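Local coordinates for protein inner kinetochore subunit cnp3 (Schizosaccharomyces pombe, PDB 6O2D) that serves the inner kinetochore as part of the centromere-associated network on which the outer kinetochore assembles, represented here by its cupin domain, at residues Val71-Gly76 with Val133-Thr138. Residues are numbered along the deposited sequence; the frame is centred on the assembly and turned at random.
Sequences VEMPAG and VRLYYT
Val133 opens the strand with a hydrogen-bonded antiparallel pair to Met73, a selenomethionine: Val133 N reaches Met73 O at 2.9 Å, in the plane of that carbonyl and on a lone pair, and Met73 N returns to Val133 O at 2.6 Å. The same Val133 O also takes a CA-H...O contact from Glu72 CA, and Glu72 CG lies beside it. Met73 O has a weak second donor in Asn127. Beyond CB the Met73 chain runs out and bends at its last torsion, so that methyl CE packs against Val133 CG1 and Leu135 CD1.

Arg134 faces Glu72 across the non-hydrogen-bonded pair, CA to CA 4.0 Å, on the other side of the sheet. Glu72 CG lies anti to the backbone N (chi1 -179°), as does that of Arg134, whose chain then bends at chi3. Their salt bridge is long, Glu72 OE1 to Arg134 NH1 4.0 Å, with the carboxylate and guanidinium planes 89° apart. OE1 lies well out of the guanidinium plane with no N-H aimed at it, so the link is one of charge alone; the other oxygen, Glu72 OE2, has its stronger partner in the salt bridge to Lys55 NZ on strand 55-62.

Strands 66-73 and 133-140 are neighbours in a five-stranded antiparallel sheet of the cupin beta-barrel, with 88-95 on the far edge of 133-140. Leu135 makes the next hydrogen-bonded pair, with Val71: Leu135 N meets Val71 O nearly along the C=O axis, and Val71 N gives to Leu135 O at 2.9 Å. Leu135 CD1 sits 3.7 Å from Met73 CE. Tyr136 turns away; its OH is hydrogen-bonded to Ser90 of the second subunit. Tyr137, with CG in the crowded position between N and carbonyl carbon (chi1 77°), brings ring atom CD2 to 3.8 Å from Val71 CG2, and Phe56 touches both side chains.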
loop_
_atom_site.group_PDB
_atom_site.type_symbol
_atom_site.label_atom_id
_atom_site.label_comp_id
_atom_site.label_asym_id
_atom_site.label_seq_id
_atom_site.Cartn_x
_atom_site.Cartn_y
_atom_site.Cartn_z
ATOM N N VAL B 71 -8.793 -7.614 -2.324
ATOM C CA VAL B 71 -9.691 -8.046 -3.387
ATOM C C VAL B 71 -9.255 -9.445 -3.801
ATOM O O VAL B 71 -8.052 -9.719 -3.897
ATOM C CB VAL B 71 -9.666 -7.082 -4.603
ATOM C CG1 VAL B 71 -10.318 -7.715 -5.837
ATOM C CG2 VAL B 71 -10.319 -5.755 -4.263
ATOM N N GLU B 72 -10.241 -10.327 -4.030
ATOM C CA GLU B 72 -10.041 -11.658 -4.598
ATOM C C GLU B 72 -10.844 -11.787 -5.884
ATOM O O GLU B 72 -11.952 -11.259 -5.979
ATOM C CB GLU B 72 -10.489 -12.791 -3.667
ATOM C CG GLU B 72 -10.235 -14.151 -4.279
ATOM C CD GLU B 72 -10.794 -15.258 -3.479
ATOM O OE1 GLU B 72 -10.584 -15.234 -2.249
ATOM O OE2 GLU B 72 -11.468 -16.123 -4.074
HETATM N N MSE B 73 -10.302 -12.510 -6.860
HETATM C CA MSE B 73 -11.015 -12.724 -8.112
HETATM C C MSE B 73 -11.097 -14.208 -8.438
HETATM O O MSE B 73 -10.075 -14.884 -8.575
HETATM C CB MSE B 73 -10.305 -11.962 -9.217
HETATM C CG MSE B 73 -10.530 -10.488 -9.039
HETATM SE SE MSE B 73 -9.894 -9.446 -10.512
HETATM C CE MSE B 73 -7.983 -9.520 -10.170
ATOM N N PRO B 74 -12.318 -14.720 -8.548
ATOM C CA PRO B 74 -12.500 -16.133 -8.895
ATOM C C PRO B 74 -11.954 -16.434 -10.284
ATOM O O PRO B 74 -11.541 -15.555 -11.040
ATOM C CB PRO B 74 -14.021 -16.324 -8.830
ATOM C CG PRO B 74 -14.538 -15.129 -8.064
ATOM C CD PRO B 74 -13.594 -14.016 -8.343
ATOM N N ALA B 75 -11.938 -17.721 -10.608
ATOM C CA ALA B 75 -11.460 -18.162 -11.909
ATOM C C ALA B 75 -12.356 -17.625 -13.015
ATOM O O ALA B 75 -13.584 -17.662 -12.914
ATOM C CB ALA B 75 -11.424 -19.689 -11.966
ATOM N N GLY B 76 -11.733 -17.113 -14.073
ATOM C CA GLY B 76 -12.514 -16.565 -15.162
ATOM C C GLY B 76 -13.146 -15.223 -14.886
ATOM O O GLY B 76 -14.108 -14.858 -15.564
ATOM N N VAL B 133 -7.434 -15.315 -7.584
ATOM C CA VAL B 133 -6.385 -14.329 -7.361
ATOM C C VAL B 133 -6.802 -13.503 -6.161
ATOM O O VAL B 133 -7.990 -13.225 -5.976
ATOM C CB VAL B 133 -6.167 -13.435 -8.594
ATOM C CG1 VAL B 133 -5.237 -12.264 -8.242
ATOM C CG2 VAL B 133 -5.628 -14.264 -9.757
ATOM N N ARG B 134 -5.833 -13.122 -5.339
ATOM C CA ARG B 134 -6.098 -12.384 -4.120
ATOM C C ARG B 134 -5.103 -11.227 -4.172
ATOM O O ARG B 134 -3.904 -11.444 -4.421
ATOM C CB ARG B 134 -5.905 -13.269 -2.873
ATOM C CG ARG B 134 -5.690 -12.490 -1.579
ATOM C CD ARG B 134 -5.214 -13.329 -0.369
ATOM N NE ARG B 134 -5.860 -14.630 -0.127
ATOM C CZ ARG B 134 -7.129 -14.806 0.230
ATOM N NH1 ARG B 134 -7.955 -13.772 0.322
ATOM N NH2 ARG B 134 -7.586 -16.035 0.433
ATOM N N LEU B 135 -5.594 -9.987 -3.986
ATOM C CA LEU B 135 -4.737 -8.808 -4.079
ATOM C C LEU B 135 -4.843 -7.947 -2.837
ATOM O O LEU B 135 -5.924 -7.779 -2.274
ATOM C CB LEU B 135 -5.085 -7.938 -5.285
ATOM C CG LEU B 135 -5.289 -8.520 -6.672
ATOM C CD1 LEU B 135 -6.250 -7.628 -7.474
ATOM C CD2 LEU B 135 -3.945 -8.659 -7.354
ATOM N N TYR B 136 -3.718 -7.336 -2.479
ATOM C CA TYR B 136 -3.678 -6.262 -1.497
ATOM C C TYR B 136 -3.661 -4.925 -2.231
ATOM O O TYR B 136 -2.743 -4.663 -3.016
ATOM C CB TYR B 136 -2.444 -6.405 -0.605
ATOM C CG TYR B 136 -2.237 -5.234 0.315
ATOM C CD1 TYR B 136 -3.132 -4.980 1.344
ATOM C CD2 TYR B 136 -1.159 -4.377 0.155
ATOM C CE1 TYR B 136 -2.957 -3.919 2.193
ATOM C CE2 TYR B 136 -0.978 -3.302 1.008
ATOM C CZ TYR B 136 -1.882 -3.083 2.021
ATOM O OH TYR B 136 -1.724 -2.019 2.872
ATOM N N TYR B 137 -4.663 -4.083 -1.986
ATOM C CA TYR B 137 -4.754 -2.805 -2.680
ATOM C C TYR B 137 -4.607 -1.642 -1.709
ATOM O O TYR B 137 -4.969 -1.734 -0.533
ATOM C CB TYR B 137 -6.080 -2.662 -3.454
ATOM C CG TYR B 137 -7.305 -2.331 -2.613
ATOM C CD1 TYR B 137 -7.611 -1.017 -2.260
ATOM C CD2 TYR B 137 -8.174 -3.334 -2.195
ATOM C CE1 TYR B 137 -8.727 -0.718 -1.486
ATOM C CE2 TYR B 137 -9.303 -3.044 -1.434
ATOM C CZ TYR B 137 -9.570 -1.737 -1.077
ATOM O OH TYR B 137 -10.688 -1.453 -0.318
ATOM N N THR B 138 -4.066 -0.542 -2.224
ATOM C CA THR B 138 -4.078 0.739 -1.538
ATOM C C THR B 138 -4.456 1.794 -2.563
ATOM O O THR B 138 -4.046 1.708 -3.724
ATOM C CB THR B 138 -2.714 1.072 -0.898
ATOM O OG1 THR B 138 -1.776 1.427 -1.916
ATOM C CG2 THR B 138 -2.157 -0.131 -0.125
#